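Local atomic coordinates of spectinomycin 9-adenylyltransferase (Enterococcus faecalis, PDB entry 6SXJ), a protein that confers resistance to spectinomycin by transferring an adenylyl group from ATP to the 9-hydroxyl of the antibiotic. Residues L186-M191 / N246-R251; R190-M195 / N208-S213; I201-A206 / R227-E232. All coordinates share one frame; numbering follows the deposited sequence.

All three contacts lie in the helical C-terminal part of the chain and show how one small bundle changes its chemistry with depth. Interactions 1 and 2 share helix 181-196, which meets helix 241-253 in the first and helix 203-212 in the second; V210 touches C189 as well as I192 and L193, tying the two together. Interaction 1 is fully buried and apolar, whereas interaction 2, still apolar, is partly buried. Interaction 3 uses the first turn of helix 203-212 and the end of helix 216-229. There, beside residues of the N-terminal part, a tyrosine ring, a carboxylate and a lysine chain take over from the apolar packing, with one leucine methyl at the rim.

Interaction 1 (L186-M191 / N246-R251); sequences LTLCRM and NYLNNR
L188 and L248 mark the closest approach of the two helical segments 186-191 and 246-251, their CA atoms only 6.4 Å apart. They belong to helices 181-196 and 241-253, two members of the helical bundle that forms the C-terminal part of this adenylyltransferase. At this separation there is little room between the backbones, and ordinary van der Waals contacts of apolar side chains fill it. The two leucines point toward one another and cross obliquely, meeting low on their chains: L188 CD1 rests 3.9 Å from L248 CB, and the two CB atoms are 4.0 Å apart. In L248, CG lies anti to the carbonyl carbon (chi1 -65°), which carries its branched end past L188 to C189. There the sulfur meets the fork of the leucine, with SG 4.0 Å from L248 CD1 and 4.2 Å from L248 CD2. I222 of helix 216-229 touches both C189 and L248, and L173 of helix 159-173 covers L188, so further helices complete the apolar core. Polar chemistry lies on another side of helix 241-253. The ring of Y247 stacks on H218, and its hydroxyl is hydrogen-bonded to S214 OG. R251, one turn further on, adds a second tie to that hydroxyl: its NE-H, bonding nearly within the guanidinium plane, reaches Y247 OH at 3.2 Å with an N-H...O angle of 150°.

Interaction 2 (R190-M195 / N208-S213); sequences RMILTM and NAVAES
L193 and V210 hold together two helices of the C-terminal bundle that pass almost at right angles, 83° between their directions, with the segment axes 9.8 Å apart. Helix 203-212 follows helix 181-196 in the chain, so this is a helix-helix contact between sequence neighbours, and the steep crossing restricts it to a small patch of four side chains. L193 shows how such a patch is filled. Its CB leaves the helix obliquely to the facing segment and makes no close approach there. With CG anti to the carbonyl carbon (chi1 -78°), however, the chain turns toward the partner helix, and L193 CG comes 4.1 Å from V210 CG2. From CG the two methyls diverge. L193 CD1 reaches A209 CB, also at 4.1 Å, and lies against I201 and A206, so this methyl packs on residues from just before helix 203-212 (I201) to within it (A206, A209). L193 CD2 lies 4.5 Å from V210 CG2, looser than CG. The leucine and valine side chains run alongside one another, pointing opposite ways. V210 divides its two methyls between neighbours: CG2 faces L193 and also packs near the carbonyl of C189, while CG1 is turned to I192, whose CD1 stands 4.5 Å from it. I192 itself continues to R251 and L252 of helix 241-253, carrying the packing on to a third helix. The carbonyl oxygen of V210, in the C-terminal part of its helix, is bonded to two serine hydroxyls. It is hydrogen-bonded to S214 OG, and S213 OG donates to the same V210 O at 2.8 Å, tilted 28° from the carbonyl plane.

Interaction 3 (I201-A206 / R227-E232); sequences IPKDIA and RSYLGE
Y229 and D204 meet with their flat groups not far from parallel, carboxylate and ring planes being 28° apart while the side chains run at a slant to each other. D204 OD2 comes in obliquely at the CE2 corner, 3.1 Å from Y229 CE2, and D204 CB is 3.7 Å from Y229 CD2. This close approach follows from the first torsion of the aspartate, chi1 46°, which sets CG between the backbone N and the carbonyl carbon. At the other carbon ortho to the hydroxyl, CE1, and on the same side of the ring plane, K203 passes at about a right angle to the tyrosine. Its aliphatic chain, bent at chi3 (121°), does the touching, with K203 CD 3.9 Å from Y229 CE1. L230 completes the patch by laying its CD2 methyl 4.2 Å from D204 CB. D204 stands in the first turn of helix 203-212, whose N-cap is P202, and its OD1 has a long, weak ion pair with K42 NZ. Y229 also touches N44, and P202 touches S39. These three partners belong to the nucleotidyltransferase domain, so the tyrosine and aspartate lie where the helical bundle faces it, while K203 turns back onto N183 and T187 of helix 181-196. Such a junction is typical of two-domain aminoglycoside adenylyltransferases; in relatives such as AadA substrates bind in the interdomain cleft, which this surface probably borders.

Interaction 1 (L186-M191 / N246-R251)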
# COMPACT_ATOMS: atom_id res chain seq x y z
N LEU A 186 -13.38 2.96 -2.44
CA LEU A 186 -12.65 3.89 -1.58
C LEU A 186 -11.26 4.20 -2.13
O LEU A 186 -10.76 5.31 -1.93
CB LEU A 186 -12.56 3.33 -0.16
CG LEU A 186 -13.91 2.92 0.43
CD1 LEU A 186 -13.71 1.88 1.52
CD2 LEU A 186 -14.67 4.13 0.97
N THR A 187 -10.64 3.24 -2.82
CA THR A 187 -9.41 3.56 -3.53
C THR A 187 -9.63 4.72 -4.49
O THR A 187 -8.88 5.70 -4.48
CB THR A 187 -8.91 2.32 -4.29
OG1 THR A 187 -8.98 1.17 -3.43
CG2 THR A 187 -7.46 2.53 -4.75
N LEU A 188 -10.67 4.63 -5.33
CA LEU A 188 -10.98 5.73 -6.24
C LEU A 188 -11.24 7.02 -5.47
O LEU A 188 -10.83 8.10 -5.90
CB LEU A 188 -12.19 5.37 -7.09
CG LEU A 188 -11.99 4.35 -8.22
CD1 LEU A 188 -13.35 3.91 -8.75
CD2 LEU A 188 -11.15 4.92 -9.33
N CYS A 189 -11.94 6.92 -4.34
CA CYS A 189 -12.15 8.11 -3.51
C CYS A 189 -10.82 8.67 -3.02
O CYS A 189 -10.56 9.87 -3.12
CB CYS A 189 -13.06 7.77 -2.33
SG CYS A 189 -14.78 7.48 -2.78
N ARG A 190 -9.97 7.80 -2.46
CA ARG A 190 -8.60 8.20 -2.15
C ARG A 190 -7.92 8.78 -3.40
O ARG A 190 -7.32 9.85 -3.35
CB ARG A 190 -7.82 7.01 -1.61
CG ARG A 190 -6.47 7.36 -1.00
CD ARG A 190 -5.62 6.12 -0.70
NE ARG A 190 -5.17 5.43 -1.91
CZ ARG A 190 -4.24 5.88 -2.75
NH1 ARG A 190 -3.63 7.04 -2.52
NH2 ARG A 190 -3.90 5.17 -3.82
N MET A 191 -8.05 8.07 -4.52
CA MET A 191 -7.40 8.49 -5.77
C MET A 191 -7.78 9.91 -6.14
O MET A 191 -6.95 10.68 -6.64
CB MET A 191 -7.80 7.56 -6.90
CG MET A 191 -7.09 6.23 -6.95
SD MET A 191 -7.44 5.46 -8.53
CE MET A 191 -6.24 4.15 -8.59
N ASN A 246 -18.35 4.10 -12.18
CA ASN A 246 -18.36 4.97 -13.35
C ASN A 246 -18.31 6.44 -12.92
O ASN A 246 -17.51 7.22 -13.44
CB ASN A 246 -19.61 4.70 -14.19
CG ASN A 246 -19.56 3.35 -14.88
OD1 ASN A 246 -18.49 2.74 -14.99
ND2 ASN A 246 -20.72 2.87 -15.34
N TYR A 247 -19.15 6.81 -11.96
CA TYR A 247 -19.16 8.19 -11.47
C TYR A 247 -17.78 8.60 -10.96
O TYR A 247 -17.24 9.64 -11.34
CB TYR A 247 -20.20 8.35 -10.37
CG TYR A 247 -19.99 9.62 -9.57
CD1 TYR A 247 -20.32 10.85 -10.11
CD2 TYR A 247 -19.45 9.58 -8.28
CE1 TYR A 247 -20.13 12.02 -9.40
CE2 TYR A 247 -19.26 10.75 -7.56
CZ TYR A 247 -19.60 11.96 -8.13
OH TYR A 247 -19.42 13.14 -7.44
N LEU A 248 -17.21 7.79 -10.06
CA LEU A 248 -15.91 8.13 -9.48
C LEU A 248 -14.83 8.18 -10.55
O LEU A 248 -13.94 9.04 -10.51
CB LEU A 248 -15.55 7.12 -8.40
CG LEU A 248 -16.47 7.13 -7.18
CD1 LEU A 248 -16.16 6.01 -6.22
CD2 LEU A 248 -16.35 8.49 -6.51
N ASN A 249 -14.87 7.25 -11.51
CA ASN A 249 -13.86 7.22 -12.56
C ASN A 249 -13.95 8.48 -13.42
O ASN A 249 -12.93 9.14 -13.68
CB ASN A 249 -14.03 5.96 -13.41
CG ASN A 249 -12.88 5.75 -14.36
OD1 ASN A 249 -11.71 5.82 -13.97
ND2 ASN A 249 -13.19 5.47 -15.62
N ASN A 250 -15.15 8.82 -13.89
CA ASN A 250 -15.30 10.02 -14.70
C ASN A 250 -14.90 11.26 -13.91
O ASN A 250 -14.13 12.10 -14.40
CB ASN A 250 -16.73 10.12 -15.22
CG ASN A 250 -17.01 9.14 -16.35
OD1 ASN A 250 -17.98 8.37 -16.30
ND2 ASN A 250 -16.16 9.15 -17.37
N ARG A 251 -15.39 11.39 -12.68
CA ARG A 251 -14.94 12.47 -11.80
C ARG A 251 -13.42 12.53 -11.75
O ARG A 251 -12.82 13.61 -11.81
CB ARG A 251 -15.52 12.28 -10.40
CG ARG A 251 -15.39 13.45 -9.45
CD ARG A 251 -15.71 12.97 -8.04
NE ARG A 251 -16.32 13.98 -7.19
CZ ARG A 251 -15.69 15.06 -6.74
NH1 ARG A 251 -14.43 15.28 -7.08
NH2 ARG A 251 -16.33 15.93 -5.96

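Interaction 2 (R190-M195 / N208-S213)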
# COMPACT_ATOMS: atom_id res chain seq x y z
N ARG A 190 -9.97 7.80 -2.46
CA ARG A 190 -8.60 8.20 -2.15
C ARG A 190 -7.92 8.78 -3.40
O ARG A 190 -7.32 9.85 -3.35
CB ARG A 190 -7.82 7.01 -1.61
CG ARG A 190 -6.47 7.36 -1.00
CD ARG A 190 -5.62 6.12 -0.70
NE ARG A 190 -5.17 5.43 -1.91
CZ ARG A 190 -4.24 5.88 -2.75
NH1 ARG A 190 -3.63 7.04 -2.52
NH2 ARG A 190 -3.90 5.17 -3.82
N MET A 191 -8.05 8.07 -4.52
CA MET A 191 -7.40 8.49 -5.77
C MET A 191 -7.78 9.91 -6.14
O MET A 191 -6.95 10.68 -6.64
CB MET A 191 -7.80 7.56 -6.90
CG MET A 191 -7.09 6.23 -6.95
SD MET A 191 -7.44 5.46 -8.53
CE MET A 191 -6.24 4.15 -8.59
N ILE A 192 -9.04 10.29 -5.92
CA ILE A 192 -9.54 11.59 -6.35
C ILE A 192 -8.94 12.69 -5.48
O ILE A 192 -8.46 13.71 -5.98
CB ILE A 192 -11.08 11.61 -6.33
CG1 ILE A 192 -11.62 10.84 -7.53
CG2 ILE A 192 -11.58 13.04 -6.32
CD1 ILE A 192 -13.07 10.44 -7.39
N LEU A 193 -8.95 12.48 -4.17
CA LEU A 193 -8.38 13.47 -3.26
C LEU A 193 -6.95 13.80 -3.62
O LEU A 193 -6.62 14.97 -3.85
CB LEU A 193 -8.48 12.97 -1.82
CG LEU A 193 -9.88 13.12 -1.23
CD1 LEU A 193 -9.97 12.55 0.18
CD2 LEU A 193 -10.33 14.56 -1.26
N THR A 194 -6.09 12.77 -3.75
CA THR A 194 -4.67 13.02 -3.94
C THR A 194 -4.39 13.70 -5.28
O THR A 194 -3.46 14.50 -5.35
CB THR A 194 -3.87 11.73 -3.78
OG1 THR A 194 -2.55 11.98 -4.26
CG2 THR A 194 -4.49 10.60 -4.52
N MET A 195 -5.22 13.47 -6.31
CA MET A 195 -4.93 14.14 -7.57
C MET A 195 -5.31 15.60 -7.56
O MET A 195 -4.74 16.35 -8.34
CB MET A 195 -5.64 13.49 -8.74
CG MET A 195 -5.17 13.99 -10.06
SD MET A 195 -4.89 12.74 -11.29
CE MET A 195 -3.39 12.06 -10.69
N ASN A 208 -15.75 9.23 3.22
CA ASN A 208 -16.72 10.20 3.70
C ASN A 208 -16.43 11.61 3.21
O ASN A 208 -17.36 12.43 3.15
CB ASN A 208 -16.77 10.18 5.23
CG ASN A 208 -16.83 8.76 5.79
OD1 ASN A 208 -16.06 7.90 5.37
ND2 ASN A 208 -17.74 8.52 6.72
N ALA A 209 -15.19 11.91 2.85
CA ALA A 209 -14.89 13.22 2.27
C ALA A 209 -15.41 13.32 0.84
O ALA A 209 -15.95 14.36 0.44
CB ALA A 209 -13.38 13.48 2.31
N VAL A 210 -15.27 12.25 0.05
CA VAL A 210 -15.73 12.30 -1.34
C VAL A 210 -17.24 12.08 -1.42
O VAL A 210 -17.92 12.70 -2.25
CB VAL A 210 -14.98 11.26 -2.19
CG1 VAL A 210 -15.39 11.38 -3.66
CG2 VAL A 210 -13.47 11.43 -2.05
N ALA A 211 -17.78 11.20 -0.57
CA ALA A 211 -19.23 10.98 -0.56
C ALA A 211 -19.99 12.28 -0.34
O ALA A 211 -21.06 12.49 -0.92
CB ALA A 211 -19.59 9.95 0.51
N GLU A 212 -19.44 13.17 0.49
CA GLU A 212 -20.08 14.45 0.76
C GLU A 212 -20.27 15.25 -0.52
O GLU A 212 -21.31 15.89 -0.72
CB GLU A 212 -19.26 15.23 1.79
CG GLU A 212 -19.35 16.75 1.71
CD GLU A 212 -18.56 17.43 2.83
OE1 GLU A 212 -17.87 16.72 3.59
OE2 GLU A 212 -18.63 18.68 2.95
N SER A 213 -19.28 15.21 -1.41
CA SER A 213 -19.31 15.98 -2.65
C SER A 213 -19.96 15.22 -3.80
O SER A 213 -19.77 15.61 -4.96
CB SER A 213 -17.88 16.38 -3.03
OG SER A 213 -17.01 15.27 -2.92

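Interaction 3 (I201-A206 / R227-E232)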
# COMPACT_ATOMS: atom_id res chain seq x y z
N ILE A 201 -4.50 10.16 1.98
CA ILE A 201 -5.16 9.99 3.27
C ILE A 201 -5.80 8.60 3.33
O ILE A 201 -5.87 7.91 2.30
CB ILE A 201 -6.20 11.09 3.53
CG1 ILE A 201 -7.54 10.73 2.87
CG2 ILE A 201 -5.71 12.44 3.02
CD1 ILE A 201 -8.61 11.79 3.06
N PRO A 202 -6.30 8.17 4.49
CA PRO A 202 -6.82 6.81 4.61
C PRO A 202 -8.14 6.64 3.88
O PRO A 202 -8.89 7.60 3.66
CB PRO A 202 -6.99 6.61 6.12
CG PRO A 202 -6.36 7.82 6.79
CD PRO A 202 -6.39 8.91 5.76
N LYS A 203 -8.43 5.39 3.53
CA LYS A 203 -9.61 5.10 2.72
C LYS A 203 -10.88 5.57 3.42
O LYS A 203 -11.69 6.30 2.83
CB LYS A 203 -9.69 3.60 2.43
CG LYS A 203 -8.45 3.01 1.79
CD LYS A 203 -8.54 1.48 1.74
CE LYS A 203 -8.45 0.97 0.31
NZ LYS A 203 -8.87 -0.45 0.19
N ASP A 204 -11.09 5.14 4.67
CA ASP A 204 -12.35 5.45 5.34
C ASP A 204 -12.57 6.95 5.46
O ASP A 204 -13.71 7.42 5.38
CB ASP A 204 -12.40 4.77 6.71
CG ASP A 204 -11.11 4.93 7.50
OD1 ASP A 204 -11.19 5.44 8.64
OD2 ASP A 204 -10.04 4.55 7.00
N ILE A 205 -11.50 7.73 5.64
CA ILE A 205 -11.67 9.18 5.72
C ILE A 205 -11.87 9.77 4.33
O ILE A 205 -12.63 10.73 4.15
CB ILE A 205 -10.47 9.83 6.43
CG1 ILE A 205 -10.55 9.60 7.94
CG2 ILE A 205 -10.42 11.33 6.12
CD1 ILE A 205 -10.49 8.15 8.34
N ALA A 206 -11.17 9.22 3.33
CA ALA A 206 -11.39 9.66 1.95
C ALA A 206 -12.80 9.33 1.48
O ALA A 206 -13.38 10.08 0.69
CB ALA A 206 -10.35 9.03 1.02
N ARG A 227 -18.43 1.41 5.93
CA ARG A 227 -18.82 0.48 6.98
C ARG A 227 -18.15 -0.88 6.79
O ARG A 227 -17.56 -1.42 7.73
CB ARG A 227 -20.35 0.33 7.00
CG ARG A 227 -21.10 1.60 7.34
CD ARG A 227 -22.55 1.56 6.86
NE ARG A 227 -23.20 0.29 7.14
CZ ARG A 227 -24.49 0.03 6.91
NH1 ARG A 227 -25.27 0.97 6.40
NH2 ARG A 227 -25.00 -1.16 7.20
N SER A 228 -18.24 -1.45 5.59
CA SER A 228 -17.64 -2.75 5.34
C SER A 228 -16.14 -2.73 5.61
O SER A 228 -15.59 -3.68 6.19
CB SER A 228 -17.91 -3.19 3.89
OG SER A 228 -17.04 -4.23 3.48
N TYR A 229 -15.46 -1.65 5.22
CA TYR A 229 -14.03 -1.52 5.50
C TYR A 229 -13.75 -1.59 7.00
O TYR A 229 -12.67 -2.04 7.41
CB TYR A 229 -13.51 -0.21 4.90
CG TYR A 229 -12.08 0.13 5.26
CD1 TYR A 229 -11.01 -0.59 4.74
CD2 TYR A 229 -11.80 1.19 6.12
CE1 TYR A 229 -9.71 -0.28 5.07
CE2 TYR A 229 -10.50 1.51 6.46
CZ TYR A 229 -9.46 0.77 5.93
OH TYR A 229 -8.16 1.10 6.27
N LEU A 230 -14.70 -1.17 7.83
CA LEU A 230 -14.58 -1.25 9.28
C LEU A 230 -15.24 -2.51 9.84
O LEU A 230 -15.54 -2.56 11.04
CB LEU A 230 -15.18 -0.00 9.92
CG LEU A 230 -14.82 1.33 9.26
CD1 LEU A 230 -15.29 2.51 10.10
CD2 LEU A 230 -13.32 1.42 9.02
N GLY A 231 -15.46 -3.52 9.00
CA GLY A 231 -15.96 -4.80 9.47
C GLY A 231 -17.26 -5.24 8.83
O GLY A 231 -17.32 -6.30 8.20
N GLU A 232 -18.29 -4.42 9.00
CA GLU A 232 -19.66 -4.73 8.58
C GLU A 232 -19.76 -5.59 7.32
O GLU A 232 -19.12 -5.30 6.31
CB GLU A 232 -20.41 -3.42 8.36
CG GLU A 232 -21.86 -3.41 8.79
CD GLU A 232 -22.30 -2.04 9.29
OE1 GLU A 232 -23.50 -1.71 9.15
OE2 GLU A 232 -21.44 -1.30 9.82